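Local atomic coordinates of iron-containing superoxide dismutase B2 (Trypanosoma brucei, PDB entry 3ESF), a protein that probably protects the cell from radicals by converting superoxide to hydrogen peroxide and oxygen at an iron centre. Residues P6-I20 with H76-G88. The protein carries 1 engineered substitution. Numbering follows the deposited sequence.
With FE (Fe (III) ion), chain E.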
ATOM      1  N   PRO A   6       9.763 -20.750   6.213  1.00 19.79           N
ATOM      2  CA  PRO A   6      10.436 -21.038   7.485  1.00 19.83           C
ATOM      3  C   PRO A   6       9.713 -20.331   8.634  1.00 19.77           C
ATOM      4  O   PRO A   6       9.076 -19.270   8.415  1.00 19.45           O
ATOM      5  CB  PRO A   6      11.852 -20.438   7.306  1.00 20.66           C
ATOM      6  CG  PRO A   6      11.988 -20.048   5.871  1.00 21.42           C
ATOM      7  CD  PRO A   6      10.579 -19.925   5.293  1.00 19.47           C
ATOM      8  N   PRO A   7       9.819 -20.879   9.854  1.00 19.84           N
ATOM      9  CA  PRO A   7       9.237 -20.184  10.996  1.00 19.66           C
ATOM     10  C   PRO A   7       9.952 -18.844  11.179  1.00 19.78           C
ATOM     11  O   PRO A   7      11.034 -18.625  10.586  1.00 19.59           O
ATOM     12  CB  PRO A   7       9.518 -21.151  12.173  1.00 20.35           C
ATOM     13  CG  PRO A   7      10.697 -21.968  11.732  1.00 20.88           C
ATOM     14  CD  PRO A   7      10.489 -22.136  10.249  1.00 19.78           C
ATOM     15  N   LEU A   8       9.353 -17.938  11.947  1.00 19.55           N
ATOM     16  CA  LEU A   8      10.029 -16.706  12.343  1.00 19.37           C
ATOM     17  C   LEU A   8      11.368 -17.086  12.997  1.00 19.37           C
ATOM     18  O   LEU A   8      11.423 -18.046  13.750  1.00 18.77           O
ATOM     19  CB  LEU A   8       9.154 -15.916  13.320  1.00 19.48           C
ATOM     20  CG  LEU A   8       7.882 -15.284  12.748  1.00 19.44           C
ATOM     21  CD1 LEU A   8       6.890 -15.018  13.853  1.00 21.18           C
ATOM     22  CD2 LEU A   8       8.197 -13.989  11.997  1.00 18.37           C
ATOM     23  N   PRO A   9      12.452 -16.370  12.665  1.00 19.43           N
ATOM     24  CA  PRO A   9      13.762 -16.740  13.221  1.00 19.84           C
ATOM     25  C   PRO A   9      13.823 -16.620  14.752  1.00 20.11           C
ATOM     26  O   PRO A   9      14.537 -17.380  15.385  1.00 20.19           O
ATOM     27  CB  PRO A   9      14.738 -15.773  12.528  1.00 19.72           C
ATOM     28  CG  PRO A   9      13.950 -15.274  11.269  1.00 19.19           C
ATOM     29  CD  PRO A   9      12.537 -15.211  11.744  1.00 19.49           C
ATOM     30  N   TRP A  10      13.018 -15.724  15.323  1.00 19.91           N
ATOM     31  CA  TRP A  10      13.125 -15.357  16.731  1.00 20.23           C
ATOM     32  C   TRP A  10      11.803 -15.382  17.502  1.00 20.58           C
ATOM     33  O   TRP A  10      11.722 -14.826  18.601  1.00 20.35           O
ATOM     34  CB  TRP A  10      13.757 -13.965  16.851  1.00 19.93           C
ATOM     35  CG  TRP A  10      13.581 -13.140  15.621  1.00 20.17           C
ATOM     36  CD1 TRP A  10      14.552 -12.805  14.714  1.00 20.31           C
ATOM     37  CD2 TRP A  10      12.364 -12.562  15.131  1.00 20.58           C
ATOM     38  NE1 TRP A  10      14.020 -12.053  13.706  1.00 19.21           N
ATOM     39  CE2 TRP A  10      12.681 -11.886  13.928  1.00 20.50           C
ATOM     40  CE3 TRP A  10      11.029 -12.554  15.586  1.00 20.41           C
ATOM     41  CZ2 TRP A  10      11.717 -11.192  13.174  1.00 19.27           C
ATOM     42  CZ3 TRP A  10      10.077 -11.852  14.864  1.00 18.89           C
ATOM     43  CH2 TRP A  10      10.424 -11.188  13.651  1.00 20.47           C
ATOM     44  N   GLY A  11      10.767 -15.991  16.918  1.00 20.76           N
ATOM     45  CA  GLY A  11       9.481 -16.195  17.610  1.00 20.80           C
ATOM     46  C   GLY A  11       8.536 -15.016  17.458  1.00 20.45           C
ATOM     47  O   GLY A  11       8.970 -13.923  17.129  1.00 20.70           O
ATOM     48  N   TYR A  12       7.247 -15.224  17.723  1.00 20.11           N
ATOM     49  CA  TYR A  12       6.239 -14.167  17.509  1.00 20.32           C
ATOM     50  C   TYR A  12       6.519 -12.926  18.343  1.00 20.08           C
ATOM     51  O   TYR A  12       6.331 -11.803  17.883  1.00 19.50           O
ATOM     52  CB  TYR A  12       4.805 -14.678  17.784  1.00 20.35           C
ATOM     53  CG  TYR A  12       4.287 -15.597  16.705  1.00 20.19           C
ATOM     54  CD1 TYR A  12       4.381 -16.982  16.844  1.00 20.79           C
ATOM     55  CD2 TYR A  12       3.730 -15.080  15.527  1.00 20.18           C
ATOM     56  CE1 TYR A  12       3.924 -17.837  15.853  1.00 20.73           C
ATOM     57  CE2 TYR A  12       3.266 -15.927  14.519  1.00 21.02           C
ATOM     58  CZ  TYR A  12       3.362 -17.304  14.696  1.00 20.71           C
ATOM     59  OH  TYR A  12       2.917 -18.155  13.718  1.00 19.13           O
ATOM     60  N   ASP A  13       6.980 -13.143  19.575  1.00 20.60           N
ATOM     61  CA  ASP A  13       7.256 -12.035  20.508  1.00 20.68           C
ATOM     62  C   ASP A  13       8.711 -11.593  20.493  1.00 20.27           C
ATOM     63  O   ASP A  13       9.117 -10.812  21.337  1.00 20.75           O
ATOM     64  CB  ASP A  13       6.853 -12.424  21.933  1.00 21.00           C
ATOM     65  CG  ASP A  13       7.722 -13.542  22.512  1.00 22.63           C
ATOM     66  OD1 ASP A  13       8.590 -14.106  21.797  1.00 24.82           O
ATOM     67  OD2 ASP A  13       7.519 -13.874  23.694  1.00 24.66           O
ATOM     68  N   GLY A  14       9.486 -12.082  19.531  1.00 19.91           N
ATOM     69  CA  GLY A  14      10.939 -11.893  19.516  1.00 19.74           C
ATOM     70  C   GLY A  14      11.438 -10.462  19.441  1.00 19.33           C
ATOM     71  O   GLY A  14      12.514 -10.138  19.967  1.00 18.43           O
ATOM     72  N   LEU A  15      10.644  -9.592  18.810  1.00 19.44           N
ATOM     73  CA  LEU A  15      11.040  -8.193  18.629  1.00 19.36           C
ATOM     74  C   LEU A  15      10.250  -7.225  19.534  1.00 20.09           C
ATOM     75  O   LEU A  15      10.419  -5.994  19.424  1.00 19.79           O
ATOM     76  CB  LEU A  15      10.922  -7.773  17.143  1.00 19.10           C
ATOM     77  CG  LEU A  15      11.711  -8.563  16.076  1.00 19.55           C
ATOM     78  CD1 LEU A  15      11.738  -7.873  14.749  1.00 19.89           C
ATOM     79  CD2 LEU A  15      13.127  -8.805  16.512  1.00 19.06           C
ATOM     80  N   ALA A  16       9.398  -7.774  20.409  1.00 20.50           N
ATOM     81  CA  ALA A  16       8.563  -6.964  21.304  1.00 21.22           C
ATOM     82  C   ALA A  16       9.389  -6.001  22.192  1.00 21.54           C
ATOM     83  O   ALA A  16       9.038  -4.827  22.328  1.00 22.28           O
ATOM     84  CB  ALA A  16       7.656  -7.827  22.134  1.00 21.08           C
ATOM     85  N   ALA A  17      10.490  -6.495  22.750  1.00 21.31           N
ATOM     86  CA  ALA A  17      11.425  -5.692  23.562  1.00 21.23           C
ATOM     87  C   ALA A  17      12.087  -4.536  22.799  1.00 21.35           C
ATOM     88  O   ALA A  17      12.601  -3.618  23.407  1.00 21.42           O
ATOM     89  CB  ALA A  17      12.485  -6.589  24.107  1.00 21.40           C
ATOM     90  N   LYS A  18      12.113  -4.618  21.468  1.00 21.79           N
ATOM     91  CA  LYS A  18      12.737  -3.586  20.620  1.00 22.27           C
ATOM     92  C   LYS A  18      11.787  -2.816  19.693  1.00 21.88           C
ATOM     93  O   LYS A  18      12.219  -2.067  18.813  1.00 22.29           O
ATOM     94  CB  LYS A  18      13.914  -4.153  19.820  1.00 23.28           C
ATOM     95  CG  LYS A  18      15.283  -3.778  20.431  1.00 24.93           C
ATOM     96  CD  LYS A  18      16.341  -4.819  20.151  1.00 28.06           C
ATOM     97  CE  LYS A  18      17.708  -4.405  20.713  1.00 27.70           C
ATOM     98  NZ  LYS A  18      18.316  -3.423  19.758  1.00 30.76           N
ATOM     99  N   GLY A  19      10.490  -3.000  19.872  1.00 21.49           N
ATOM    100  CA  GLY A  19       9.536  -2.131  19.194  1.00 21.01           C
ATOM    101  C   GLY A  19       8.711  -2.737  18.078  1.00 21.05           C
ATOM    102  O   GLY A  19       8.046  -2.017  17.342  1.00 21.22           O
ATOM    103  N   ILE A  20       8.731  -4.062  17.938  1.00 20.90           N
ATOM    104  CA  ILE A  20       7.783  -4.711  17.024  1.00 20.58           C
ATOM    105  C   ILE A  20       7.010  -5.770  17.822  1.00 19.95           C
ATOM    106  O   ILE A  20       7.554  -6.793  18.178  1.00 20.43           O
ATOM    107  CB  ILE A  20       8.445  -5.250  15.683  1.00 20.34           C
ATOM    108  CG1 ILE A  20       9.224  -4.139  14.951  1.00 21.33           C
ATOM    109  CG2 ILE A  20       7.378  -5.759  14.736  1.00 21.09           C
ATOM    110  CD1 ILE A  20       9.917  -4.525  13.630  1.00 19.77           C
ATOM    111  N   HIS A  76       9.303 -11.382   2.322  1.00 19.12           N
ATOM    112  CA  HIS A  76       9.002 -11.510   3.753  1.00 19.23           C
ATOM    113  C   HIS A  76       9.974 -12.400   4.486  1.00 19.22           C
ATOM    114  O   HIS A  76      10.334 -12.124   5.619  1.00 19.36           O
ATOM    115  CB  HIS A  76       7.575 -12.014   3.958  1.00 18.87           C
ATOM    116  CG  HIS A  76       6.547 -10.965   3.701  1.00 19.16           C
ATOM    117  ND1 HIS A  76       6.131 -10.631   2.430  1.00 17.78           N
ATOM    118  CD2 HIS A  76       5.925 -10.111   4.544  1.00 19.12           C
ATOM    119  CE1 HIS A  76       5.275  -9.629   2.508  1.00 20.69           C
ATOM    120  NE2 HIS A  76       5.152  -9.279   3.777  1.00 18.73           N
ATOM    121  N   ASN A  77      10.371 -13.507   3.856  1.00 19.54           N
ATOM    122  CA  ASN A  77      11.410 -14.367   4.426  1.00 19.17           C
ATOM    123  C   ASN A  77      12.672 -13.539   4.695  1.00 19.06           C
ATOM    124  O   ASN A  77      13.263 -13.596   5.789  1.00 17.54           O
ATOM    125  CB  ASN A  77      11.762 -15.540   3.487  1.00 19.44           C
ATOM    126  CG  ASN A  77      10.668 -16.623   3.432  1.00 18.97           C
ATOM    127  OD1 ASN A  77       9.766 -16.665   4.267  1.00 18.65           O
ATOM    128  ND2 ASN A  77      10.794 -17.535   2.467  1.00 17.14           N
ATOM    129  N   PHE A  78      13.066 -12.776   3.685  1.00 18.22           N
ATOM    130  CA  PHE A  78      14.283 -11.977   3.752  1.00 18.86           C
ATOM    131  C   PHE A  78      14.152 -10.860   4.805  1.00 18.82           C
ATOM    132  O   PHE A  78      15.097 -10.567   5.548  1.00 19.13           O
ATOM    133  CB  PHE A  78      14.587 -11.390   2.359  1.00 19.04           C
ATOM    134  CG  PHE A  78      16.034 -11.079   2.150  1.00 19.81           C
ATOM    135  CD1 PHE A  78      16.952 -12.103   1.897  1.00 20.14           C
ATOM    136  CD2 PHE A  78      16.491  -9.778   2.226  1.00 19.04           C
ATOM    137  CE1 PHE A  78      18.308 -11.818   1.713  1.00 19.74           C
ATOM    138  CE2 PHE A  78      17.842  -9.482   2.030  1.00 18.80           C
ATOM    139  CZ  PHE A  78      18.745 -10.503   1.778  1.00 18.21           C
ATOM    140  N   TYR A  79      12.972 -10.249   4.853  1.00 18.92           N
ATOM    141  CA  TYR A  79      12.620  -9.252   5.882  1.00 19.34           C
ATOM    142  C   TYR A  79      12.789  -9.740   7.338  1.00 18.98           C
ATOM    143  O   TYR A  79      13.393  -9.044   8.138  1.00 19.11           O
ATOM    144  CB  TYR A  79      11.168  -8.823   5.652  1.00 18.87           C
ATOM    145  CG  TYR A  79      10.579  -7.867   6.675  1.00 19.90           C
ATOM    146  CD1 TYR A  79      11.197  -6.637   6.957  1.00 17.72           C
ATOM    147  CD2 TYR A  79       9.385  -8.189   7.345  1.00 19.74           C
ATOM    148  CE1 TYR A  79      10.628  -5.739   7.862  1.00 20.79           C
ATOM    149  CE2 TYR A  79       8.824  -7.328   8.254  1.00 19.72           C
ATOM    150  CZ  TYR A  79       9.429  -6.091   8.508  1.00 20.55           C
ATOM    151  OH  TYR A  79       8.845  -5.221   9.411  1.00 20.93           O
ATOM    152  N   TRP A  80      12.211 -10.893   7.685  1.00 19.49           N
ATOM    153  CA  TRP A  80      12.349 -11.436   9.038  1.00 19.75           C
ATOM    154  C   TRP A  80      13.808 -11.704   9.372  1.00 19.78           C
ATOM    155  O   TRP A  80      14.235 -11.427  10.488  1.00 19.57           O
ATOM    156  CB  TRP A  80      11.522 -12.718   9.285  1.00 20.27           C
ATOM    157  CG  TRP A  80      10.061 -12.601   9.011  1.00 21.33           C
ATOM    158  CD1 TRP A  80       9.320 -13.402   8.188  1.00 21.07           C
ATOM    159  CD2 TRP A  80       9.146 -11.629   9.552  1.00 21.83           C
ATOM    160  NE1 TRP A  80       8.016 -12.980   8.164  1.00 20.06           N
ATOM    161  CE2 TRP A  80       7.874 -11.899   8.987  1.00 20.51           C
ATOM    162  CE3 TRP A  80       9.280 -10.553  10.452  1.00 20.53           C
ATOM    163  CZ2 TRP A  80       6.734 -11.149   9.302  1.00 21.14           C
ATOM    164  CZ3 TRP A  80       8.147  -9.797  10.763  1.00 20.34           C
ATOM    165  CH2 TRP A  80       6.887 -10.101  10.187  1.00 21.07           C
ATOM    166  N   GLU A  81      14.569 -12.242   8.417  1.00 19.61           N
ATOM    167  CA  GLU A  81      16.001 -12.469   8.600  1.00 19.72           C
ATOM    168  C   GLU A  81      16.832 -11.184   8.710  1.00 19.46           C
ATOM    169  O   GLU A  81      17.907 -11.186   9.303  1.00 19.20           O
ATOM    170  CB  GLU A  81      16.556 -13.373   7.494  1.00 19.81           C
ATOM    171  CG  GLU A  81      16.134 -14.841   7.634  1.00 23.69           C
ATOM    172  CD  GLU A  81      16.674 -15.511   8.901  1.00 28.57           C
ATOM    173  OE1 GLU A  81      17.481 -14.895   9.632  1.00 29.77           O
ATOM    174  OE2 GLU A  81      16.298 -16.683   9.164  1.00 32.37           O
ATOM    175  N   SER A  82      16.304 -10.091   8.158  1.00 19.01           N
ATOM    176  CA  SER A  82      16.934  -8.763   8.193  1.00 19.21           C
ATOM    177  C   SER A  82      16.780  -8.072   9.557  1.00 19.49           C
ATOM    178  O   SER A  82      17.280  -6.948   9.762  1.00 19.69           O
ATOM    179  CB  SER A  82      16.349  -7.868   7.086  1.00 18.66           C
ATOM    180  OG  SER A  82      16.678  -8.357   5.783  1.00 16.41           O
ATOM    181  N   MET A  83      16.101  -8.753  10.485  1.00 19.18           N
ATOM    182  CA  MET A  83      15.870  -8.234  11.836  1.00 19.35           C
ATOM    183  C   MET A  83      16.227  -9.264  12.884  1.00 19.44           C
ATOM    184  O   MET A  83      16.233 -10.476  12.605  1.00 19.84           O
ATOM    185  CB  MET A  83      14.418  -7.773  11.990  1.00 19.41           C
ATOM    186  CG  MET A  83      13.951  -6.794  10.894  1.00 19.57           C
ATOM    187  SD  MET A  83      12.290  -6.188  11.210  1.00 19.92           S
ATOM    188  CE  MET A  83      11.299  -7.713  11.108  1.00 18.96           C
ATOM    189  N   SER A  84      16.561  -8.784  14.086  1.00 19.08           N
ATOM    190  CA  SER A  84      16.960  -9.652  15.183  1.00 18.98           C
ATOM    191  C   SER A  84      16.724  -8.951  16.511  1.00 18.79           C
ATOM    192  O   SER A  84      16.833  -7.720  16.591  1.00 18.80           O
ATOM    193  CB  SER A  84      18.434 -10.047  15.037  1.00 18.93           C
ATOM    194  OG  SER A  84      18.927 -10.624  16.222  1.00 19.77           O
ATOM    195  N   PRO A  85      16.392  -9.722  17.564  1.00 19.04           N
ATOM    196  CA  PRO A  85      16.316  -9.105  18.892  1.00 19.23           C
ATOM    197  C   PRO A  85      17.688  -8.594  19.354  1.00 19.40           C
ATOM    198  O   PRO A  85      17.759  -7.746  20.254  1.00 19.62           O
ATOM    199  CB  PRO A  85      15.810 -10.237  19.790  1.00 18.61           C
ATOM    200  CG  PRO A  85      16.110 -11.501  19.039  1.00 19.53           C
ATOM    201  CD  PRO A  85      16.059 -11.159  17.590  1.00 18.70           C
ATOM    202  N   ASN A  86      18.752  -9.098  18.727  1.00 19.22           N
ATOM    203  CA  ASN A  86      20.103  -8.649  19.003  1.00 20.08           C
ATOM    204  C   ASN A  86      20.725  -7.785  17.899  1.00 20.14           C
ATOM    205  O   ASN A  86      21.956  -7.638  17.814  1.00 21.26           O
ATOM    206  CB  ASN A  86      20.958  -9.856  19.358  1.00 19.72           C
ATOM    207  CG  ASN A  86      20.459 -10.548  20.636  1.00 20.31           C
ATOM    208  OD1 ASN A  86      20.597 -10.011  21.731  1.00 22.40           O
ATOM    209  ND2 ASN A  86      19.843 -11.705  20.487  1.00 19.89           N
ATOM    210  N   GLY A  87      19.849  -7.179  17.107  1.00 20.08           N
ATOM    211  CA  GLY A  87      20.212  -6.328  15.985  1.00 19.84           C
ATOM    212  C   GLY A  87      20.447  -4.908  16.427  1.00 19.84           C
ATOM    213  O   GLY A  87      20.531  -4.630  17.636  1.00 19.75           O
ATOM    214  N   GLY A  88      20.601  -4.018  15.450  1.00 19.37           N
ATOM    215  CA  GLY A  88      20.836  -2.611  15.701  1.00 19.73           C
ATOM    216  C   GLY A  88      22.302  -2.208  15.637  1.00 20.28           C
ATOM    217  O   GLY A  88      23.172  -3.009  15.306  1.00 20.31           O
TER
HETATM  218 FE    FE E 198       4.450  -7.384   4.530  1.00 21.69          FE
HETATM  219  O   HOH W   1       9.771 -16.978   6.957  1.00 14.94           O
HETATM  220  O   HOH W   2       4.535  -6.657   2.521  1.00 20.31           O
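The indole N-H of W10 is shared between two backbone carbonyls, W80 O in the last turn of helix 64-81 and M83 O just past its end: NE1 lies 2.9 Å from M83 O and 3.3 Å from W80 O, both bonds bent (138° at the hydrogen). NE1 stands well above the carbonyl plane of M83, not on a lone pair. W80 O also accepts from M83 N, which arrives from the opposite face of that carbonyl to NE1. The W10 six-membered ring stands nearly perpendicular to that of W80 (81°), with CH2 3.5 Å from W80 CE3, while P85 CD lies 3.6 Å from W10 CD1. L8 sets its CD2 methyl over the W80 five-membered ring, 3.6 Å from the centroid, a CH-pi contact; Y79 lies on the other face, and W80 NE1 bonds to H33 of helix 22-45. M83, its chain bent at chi3 (-64°), puts CE 3.7 Å from L15 CD1. Nearer the iron ligand H76, a water donates to both P6 O and N77 OD1. In this way the N-terminal loop of the iron/manganese superoxide dismutase alpha-hairpin domain packs along the end of helix 64-81 and the turn that follows; H76 binds iron through NE2 together with H28, D161, H165 and a water.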